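Local coordinates for Mll7089 protein (Mesorhizobium loti, PDB 2OZ8) that is of unknown function but, as a probable enolase-superfamily relative of mandelate racemase, may bind magnesium and act as a hydro-lyase, at residues E70-P73 and S74-N78; I50-F54 and N55-D59; Q275-D278 and V279-G283. All coordinates share one frame; numbering follows the deposited sequence.

Contact 1: residues E70-P73 and S74-N78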
loop_
_atom_site.group_PDB
_atom_site.type_symbol
_atom_site.label_atom_id
_atom_site.label_comp_id
_atom_site.label_asym_id
_atom_site.label_seq_id
_atom_site.Cartn_x
_atom_site.Cartn_y
_atom_site.Cartn_z
ATOM N N GLU A 70 -20.560 13.394 -37.271
ATOM C CA GLU A 70 -19.719 12.889 -36.187
ATOM C C GLU A 70 -19.500 11.390 -36.173
ATOM O O GLU A 70 -18.373 10.928 -35.930
ATOM C CB GLU A 70 -20.263 13.375 -34.852
ATOM C CG GLU A 70 -20.222 14.895 -34.801
ATOM C CD GLU A 70 -20.773 15.502 -33.553
ATOM O OE1 GLU A 70 -21.035 14.763 -32.560
ATOM O OE2 GLU A 70 -20.952 16.745 -33.580
ATOM N N VAL A 71 -20.566 10.630 -36.445
ATOM C CA VAL A 71 -20.481 9.194 -36.398
ATOM C C VAL A 71 -20.570 8.492 -37.736
ATOM O O VAL A 71 -19.853 7.521 -37.970
ATOM C CB VAL A 71 -21.347 8.544 -35.218
ATOM C CG1 VAL A 71 -22.371 9.493 -34.641
ATOM C CG2 VAL A 71 -21.899 7.206 -35.547
ATOM N N TRP A 72 -21.383 9.012 -38.643
ATOM C CA TRP A 72 -21.606 8.329 -39.931
ATOM C C TRP A 72 -20.352 7.942 -40.758
ATOM O O TRP A 72 -20.317 6.850 -41.312
ATOM C CB TRP A 72 -22.648 9.067 -40.776
ATOM C CG TRP A 72 -23.073 8.298 -41.982
ATOM C CD1 TRP A 72 -23.046 8.738 -43.264
ATOM C CD2 TRP A 72 -23.592 6.955 -42.032
ATOM N NE1 TRP A 72 -23.498 7.769 -44.110
ATOM C CE2 TRP A 72 -23.838 6.658 -43.384
ATOM C CE3 TRP A 72 -23.889 5.990 -41.069
ATOM C CZ2 TRP A 72 -24.350 5.434 -43.803
ATOM C CZ3 TRP A 72 -24.414 4.747 -41.503
ATOM C CH2 TRP A 72 -24.637 4.498 -42.849
ATOM N N PRO A 73 -19.306 8.818 -40.829
ATOM C CA PRO A 73 -18.077 8.405 -41.554
ATOM C C PRO A 73 -17.426 7.119 -41.037
ATOM O O PRO A 73 -16.783 6.397 -41.784
ATOM C CB PRO A 73 -17.129 9.582 -41.302
ATOM C CG PRO A 73 -18.038 10.747 -41.110
ATOM C CD PRO A 73 -19.177 10.196 -40.306
ATOM N N SER A 74 -17.566 6.820 -39.759
ATOM C CA SER A 74 -16.929 5.622 -39.260
ATOM C C SER A 74 -17.804 4.386 -39.499
ATOM O O SER A 74 -17.336 3.263 -39.332
ATOM C CB SER A 74 -16.579 5.773 -37.775
ATOM O OG SER A 74 -17.764 5.804 -36.995
ATOM N N LEU A 75 -19.060 4.584 -39.909
ATOM C CA LEU A 75 -19.963 3.460 -40.132
ATOM C C LEU A 75 -20.161 3.126 -41.605
ATOM O O LEU A 75 -20.279 1.943 -41.963
ATOM C CB LEU A 75 -21.318 3.690 -39.474
ATOM C CG LEU A 75 -21.405 4.232 -38.048
ATOM C CD1 LEU A 75 -22.898 4.293 -37.601
ATOM C CD2 LEU A 75 -20.551 3.434 -37.047
ATOM N N LYS A 76 -20.181 4.147 -42.463
ATOM C CA LYS A 76 -20.577 3.894 -43.862
ATOM C C LYS A 76 -19.657 2.875 -44.572
ATOM O O LYS A 76 -18.429 2.932 -44.441
ATOM C CB LYS A 76 -20.711 5.192 -44.673
ATOM C CG LYS A 76 -21.131 4.961 -46.138
ATOM C CD LYS A 76 -21.679 6.243 -46.848
ATOM C CE LYS A 76 -20.573 7.345 -47.135
ATOM N NZ LYS A 76 -20.219 7.529 -48.606
ATOM N N GLY A 77 -20.260 1.943 -45.305
ATOM C CA GLY A 77 -19.492 1.019 -46.143
ATOM C C GLY A 77 -18.824 -0.120 -45.394
ATOM O O GLY A 77 -18.096 -0.920 -45.992
ATOM N N ASN A 78 -19.094 -0.198 -44.088
ATOM C CA ASN A 78 -18.570 -1.250 -43.207
ATOM C C ASN A 78 -19.663 -2.220 -42.803
ATOM O O ASN A 78 -20.848 -1.899 -42.837
ATOM C CB ASN A 78 -17.883 -0.627 -41.989
ATOM C CG ASN A 78 -16.622 0.203 -42.377
ATOM O OD1 ASN A 78 -15.742 -0.320 -43.059
ATOM N ND2 ASN A 78 -16.538 1.483 -41.944
#

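Contact 2: residues I50-F54 and N55-D59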
loop_
_atom_site.group_PDB
_atom_site.type_symbol
_atom_site.label_atom_id
_atom_site.label_comp_id
_atom_site.label_asym_id
_atom_site.label_seq_id
_atom_site.Cartn_x
_atom_site.Cartn_y
_atom_site.Cartn_z
ATOM N N ILE A 50 -31.825 6.840 -28.955
ATOM C CA ILE A 50 -31.023 7.949 -28.489
ATOM C C ILE A 50 -31.911 8.644 -27.497
ATOM O O ILE A 50 -32.836 9.313 -27.869
ATOM C CB ILE A 50 -30.640 8.888 -29.671
ATOM C CG1 ILE A 50 -29.860 8.130 -30.734
ATOM C CG2 ILE A 50 -29.905 10.095 -29.197
ATOM C CD1 ILE A 50 -29.944 8.765 -32.117
ATOM N N GLN A 51 -31.661 8.444 -26.214
ATOM C CA GLN A 51 -32.513 9.027 -25.219
ATOM C C GLN A 51 -31.799 10.164 -24.496
ATOM O O GLN A 51 -30.640 10.057 -24.178
ATOM C CB GLN A 51 -33.001 7.955 -24.265
ATOM C CG GLN A 51 -34.073 8.500 -23.305
ATOM C CD GLN A 51 -34.553 7.497 -22.315
ATOM O OE1 GLN A 51 -33.930 6.445 -22.126
ATOM N NE2 GLN A 51 -35.679 7.827 -21.641
ATOM N N THR A 52 -32.467 11.296 -24.317
ATOM C CA THR A 52 -31.928 12.308 -23.410
ATOM C C THR A 52 -32.775 12.372 -22.164
ATOM O O THR A 52 -33.995 12.226 -22.205
ATOM C CB THR A 52 -31.725 13.716 -24.006
ATOM O OG1 THR A 52 -32.960 14.247 -24.496
ATOM C CG2 THR A 52 -30.641 13.731 -25.104
ATOM N N LEU A 53 -32.087 12.547 -21.044
ATOM C CA LEU A 53 -32.713 12.399 -19.739
ATOM C C LEU A 53 -33.090 13.715 -19.076
ATOM O O LEU A 53 -34.088 13.767 -18.381
ATOM C CB LEU A 53 -31.859 11.510 -18.821
ATOM C CG LEU A 53 -31.630 10.051 -19.278
ATOM C CD1 LEU A 53 -30.644 9.351 -18.324
ATOM C CD2 LEU A 53 -32.950 9.226 -19.413
ATOM N N PHE A 54 -32.341 14.783 -19.323
ATOM C CA PHE A 54 -32.604 16.027 -18.619
ATOM C C PHE A 54 -33.084 17.111 -19.564
ATOM O O PHE A 54 -33.919 17.933 -19.188
ATOM C CB PHE A 54 -31.362 16.513 -17.838
ATOM C CG PHE A 54 -30.537 15.392 -17.231
ATOM C CD1 PHE A 54 -31.051 14.598 -16.196
ATOM C CD2 PHE A 54 -29.240 15.122 -17.712
ATOM C CE1 PHE A 54 -30.290 13.550 -15.644
ATOM C CE2 PHE A 54 -28.466 14.079 -17.166
ATOM C CZ PHE A 54 -29.002 13.294 -16.121
ATOM N N ASN A 55 -32.534 17.122 -20.778
ATOM C CA ASN A 55 -32.899 18.072 -21.817
ATOM C C ASN A 55 -33.656 17.390 -22.981
ATOM O O ASN A 55 -33.424 16.208 -23.268
ATOM C CB ASN A 55 -31.628 18.757 -22.335
ATOM C CG ASN A 55 -31.295 20.047 -21.559
ATOM O OD1 ASN A 55 -31.209 20.059 -20.319
ATOM N ND2 ASN A 55 -31.128 21.162 -22.306
ATOM N N PRO A 56 -34.539 18.133 -23.685
ATOM C CA PRO A 56 -35.153 17.472 -24.837
ATOM C C PRO A 56 -34.137 17.365 -25.971
ATOM O O PRO A 56 -33.086 18.008 -25.928
ATOM C CB PRO A 56 -36.313 18.411 -25.242
ATOM C CG PRO A 56 -36.212 19.602 -24.353
ATOM C CD PRO A 56 -34.974 19.531 -23.526
ATOM N N LEU A 57 -34.458 16.544 -26.964
ATOM C CA LEU A 57 -33.625 16.422 -28.141
ATOM C C LEU A 57 -33.735 17.664 -29.013
ATOM O O LEU A 57 -34.776 18.309 -29.038
ATOM C CB LEU A 57 -34.013 15.170 -28.930
ATOM C CG LEU A 57 -33.541 13.865 -28.309
ATOM C CD1 LEU A 57 -34.124 12.688 -29.041
ATOM C CD2 LEU A 57 -32.025 13.815 -28.341
ATOM N N PRO A 58 -32.673 18.006 -29.742
ATOM C CA PRO A 58 -32.918 19.041 -30.734
ATOM C C PRO A 58 -33.834 18.501 -31.865
ATOM O O PRO A 58 -34.323 17.347 -31.781
ATOM C CB PRO A 58 -31.511 19.379 -31.253
ATOM C CG PRO A 58 -30.705 18.173 -31.001
ATOM C CD PRO A 58 -31.284 17.528 -29.761
ATOM N N ASP A 59 -34.066 19.320 -32.898
ATOM C CA ASP A 59 -34.920 18.920 -34.035
ATOM C C ASP A 59 -34.377 17.695 -34.759
ATOM O O ASP A 59 -33.169 17.506 -34.822
ATOM C CB ASP A 59 -35.023 20.055 -35.035
ATOM C CG ASP A 59 -35.797 21.219 -34.511
ATOM O OD1 ASP A 59 -36.554 21.089 -33.520
ATOM O OD2 ASP A 59 -35.634 22.298 -35.104
#

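Contact 3: residues Q275-D278 and V279-G283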
loop_
_atom_site.group_PDB
_atom_site.type_symbol
_atom_site.label_atom_id
_atom_site.label_comp_id
_atom_site.label_asym_id
_atom_site.label_seq_id
_atom_site.Cartn_x
_atom_site.Cartn_y
_atom_site.Cartn_z
ATOM N N GLN A 275 -25.131 -0.456 -23.323
ATOM C CA GLN A 275 -24.068 -0.308 -24.277
ATOM C C GLN A 275 -23.562 -1.685 -24.616
ATOM O O GLN A 275 -22.604 -2.170 -24.016
ATOM C CB GLN A 275 -22.939 0.556 -23.731
ATOM C CG GLN A 275 -23.356 1.961 -23.389
ATOM C CD GLN A 275 -24.041 2.048 -22.031
ATOM O OE1 GLN A 275 -24.255 1.020 -21.338
ATOM N NE2 GLN A 275 -24.419 3.267 -21.653
ATOM N N VAL A 276 -24.174 -2.318 -25.596
ATOM C CA VAL A 276 -23.930 -3.749 -25.821
ATOM C C VAL A 276 -22.481 -4.149 -25.799
ATOM O O VAL A 276 -22.141 -5.054 -25.068
ATOM C CB VAL A 276 -24.556 -4.318 -27.111
ATOM C CG1 VAL A 276 -24.315 -5.854 -27.173
ATOM C CG2 VAL A 276 -25.992 -3.957 -27.208
ATOM N N THR A 277 -21.644 -3.512 -26.604
ATOM C CA THR A 277 -20.243 -3.878 -26.671
ATOM C C THR A 277 -19.488 -3.603 -25.364
ATOM O O THR A 277 -18.700 -4.445 -24.926
ATOM C CB THR A 277 -19.492 -3.127 -27.825
ATOM O OG1 THR A 277 -20.226 -3.248 -29.060
ATOM C CG2 THR A 277 -18.043 -3.684 -27.993
ATOM N N ASP A 278 -19.711 -2.451 -24.741
ATOM C CA ASP A 278 -19.069 -2.169 -23.439
ATOM C C ASP A 278 -19.471 -3.201 -22.379
ATOM O O ASP A 278 -18.623 -3.619 -21.586
ATOM C CB ASP A 278 -19.398 -0.786 -22.887
ATOM C CG ASP A 278 -19.124 0.339 -23.857
ATOM O OD1 ASP A 278 -18.504 0.102 -24.916
ATOM O OD2 ASP A 278 -19.542 1.492 -23.551
ATOM N N VAL A 279 -20.766 -3.585 -22.374
ATOM C CA VAL A 279 -21.333 -4.540 -21.403
ATOM C C VAL A 279 -20.766 -5.925 -21.526
ATOM O O VAL A 279 -20.458 -6.566 -20.502
ATOM C CB VAL A 279 -22.873 -4.592 -21.477
ATOM C CG1 VAL A 279 -23.430 -5.720 -20.638
ATOM C CG2 VAL A 279 -23.454 -3.259 -20.999
ATOM N N MET A 280 -20.613 -6.415 -22.752
ATOM C CA MET A 280 -19.959 -7.719 -22.918
ATOM C C MET A 280 -18.466 -7.686 -22.564
ATOM O O MET A 280 -17.901 -8.667 -22.072
ATOM C CB MET A 280 -20.206 -8.313 -24.298
ATOM C CG MET A 280 -21.708 -8.527 -24.609
ATOM S SD MET A 280 -22.657 -9.665 -23.544
ATOM C CE MET A 280 -21.700 -11.147 -23.885
ATOM N N ARG A 281 -17.823 -6.551 -22.759
ATOM C CA ARG A 281 -16.432 -6.450 -22.360
ATOM C C ARG A 281 -16.307 -6.373 -20.813
ATOM O O ARG A 281 -15.470 -7.087 -20.220
ATOM C CB ARG A 281 -15.762 -5.242 -23.032
ATOM C CG ARG A 281 -15.446 -5.506 -24.450
ATOM C CD ARG A 281 -15.000 -4.276 -25.221
ATOM N NE ARG A 281 -14.717 -4.694 -26.589
ATOM C CZ ARG A 281 -14.413 -3.893 -27.610
ATOM N NH1 ARG A 281 -14.333 -2.567 -27.451
ATOM N NH2 ARG A 281 -14.188 -4.447 -28.809
ATOM N N ILE A 282 -17.109 -5.507 -20.175
ATOM C CA ILE A 282 -17.063 -5.402 -18.722
ATOM C C ILE A 282 -17.599 -6.677 -18.077
ATOM O O ILE A 282 -17.158 -7.065 -16.993
ATOM C CB ILE A 282 -17.770 -4.120 -18.144
ATOM C CG1 ILE A 282 -17.179 -3.814 -16.771
ATOM C CG2 ILE A 282 -19.257 -4.307 -17.968
ATOM C CD1 ILE A 282 -15.731 -3.360 -16.801
ATOM N N GLY A 283 -18.526 -7.347 -18.764
ATOM C CA GLY A 283 -18.998 -8.662 -18.329
ATOM C C GLY A 283 -17.979 -9.786 -18.401
ATOM O O GLY A 283 -18.057 -10.704 -17.614
#

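Contact 1: residues E70-P73 and S74-N78
A short, loosely bonded helical turn, 72-75, runs into a type II beta turn from Leu75 to Asn78, held by Val71, Trp72, Ser74, Leu75 and Lys76. It belongs to the N-terminal capping domain and follows the longer helix 60-70. Two carbonyl oxygens each take two donors. Val71 O receives Ser74 OG at 2.9 Å, a bond lying in the carbonyl plane, and Ser74 N at 3.0 Å from above that plane. The hydroxyl can bend back to this oxygen because OG sits between the backbone N and carbonyl carbon of its own residue (chi1 69°). Trp72 O is shared in a comparable way: Lys76 N approaches almost in line with the C=O bond at 2.9 Å, whereas Leu75 N comes well above the carbonyl plane. Trp72 O thus holds both the i+3 and the i+4 amide, and the beta turn that follows is closed by Asn78 N bonding to Leu75 O.

The apolar side is formed by Val71 and Leu75, whose CG2 and CD1 atoms meet at 3.7 Å as the two side chains pass at a slant. Beside them, Leu75 CB leans on Trp72 CE3 at 3.8 Å. Phe67 of helix 60-70 and Leu5 of strand 5-17 touch both Trp72 and Leu75, and Phe8 adds an edge-to-face ring contact with the indole. One face of that indole carries a CH-pi contact from Lys76 CB, 4.1 Å from the five-membered ring's centroid. Farther out, the lysine chain crosses the ring at about a right angle and brings its CD to 3.6 Å from Trp72 NE1.

Contact 2: residues I50-F54 and N55-D59
Thr52 OG1 donates a hydrogen bond to Asn55 O, joining the end of a strand to the loop that turns back beside it. The modelled separation between Thr52 OG1 and Asn55 O, 2.4 Å, is very short, so the exact length is doubtful at this resolution. The threonine's first torsion (chi1 59°) aims its hydroxyl at the carbonyl and leaves the methyl beside its own backbone N. This methyl, Thr52 CG2, meets Leu57 CD2 at 3.5 Å, where the two side chains are set obliquely to each other. The other leucine branch, CD1, lies 3.8 Å from Ile50 O, while Leu57 CD2 reaches a looser 4.4 Å from Ile50 CG2. One threonine thus serves both the polar and the apolar side of the turn.

Asn32 of the adjoining strand 27-40 fixes the returning chain by accepting from Leu57 N through OD1, and Arg12 bonds to Leu57 O. Asn55 and Pro56 pack on His69 of the second subunit. The arrangement is the strand-to-helix connection of the N-terminal capping domain; in enolase-superfamily relatives this region reaches over the barrel mouth, consistent with Gln51 here touching Phe299 in the loop after barrel strand 293-295.

Contact 3: residues Q275-D278 and V279-G283
The guanidinium of Arg281 carries the Thr277 methyl on one of its faces: Thr277 CG2 stands over the centre of the group, 3.7 Å from Arg281 CZ and equally far from Arg281 NE. The two side chains are one helical turn apart, lie alongside each other and point the same way. Arg281 is extended from CG to NE, and its aliphatic part also runs past the threonine carbonyl, with Arg281 CG 3.5 Å from Thr277 O. Its polar end is held elsewhere: NH2 donates to Arg86 O, while NH1 makes a long, weak ion pair with a sulfate that probably came from the crystallisation liquor.

The methyl reaches this face because Thr277 CG2 is anti to the backbone N; the hydroxyl, turned beside that N (chi1 -50°), is bonded to Trp111 NE1. Along the backbone, the first regular i to i+4 bonds of helix 276-289 form. Val279 N donates to the carbonyl oxygen of the N-cap residue, Gln275 O, at 2.8 Å, and Ile282 N donates to Asp278 O at 2.8 Å. The Gln275 carbonyl is also flanked by a methyl, with Val279 CG2 3.3 Å from Gln275 O.

The helix itself is the crossover of a beta-alpha-beta unit of the enolase-type barrel: Val279 and Ile282 face strand 269-272, Ile282 also meets helix 255-263, Arg281 packs on Trp284 of the third subunit, and Thr277 and Asp278 fasten the helix start to helix 103-118, the aspartate through OD2 to His103 and OD1 to Gln107.

Overall arrangement
Along the chain the three contacts come in series, and none nests within or crosses another. Contact 2 comes first, turning the chain as strand 45-52 leaves the antiparallel sheet for helix 60-70. Contact 1 begins at the last residue of that helix and adds a separate short helical turn and a beta turn, which bring the chain back to strand 5-17. Much later, contact 3 opens helix 276-289, between barrel strands 269-272 and 293-295. Their centres lie about 21 to 24 Å apart and they do not touch. Helix 103-118 lies against contact 3, while Phe102, just before it, touches both Val71 and Ile50, so one chain region links all three.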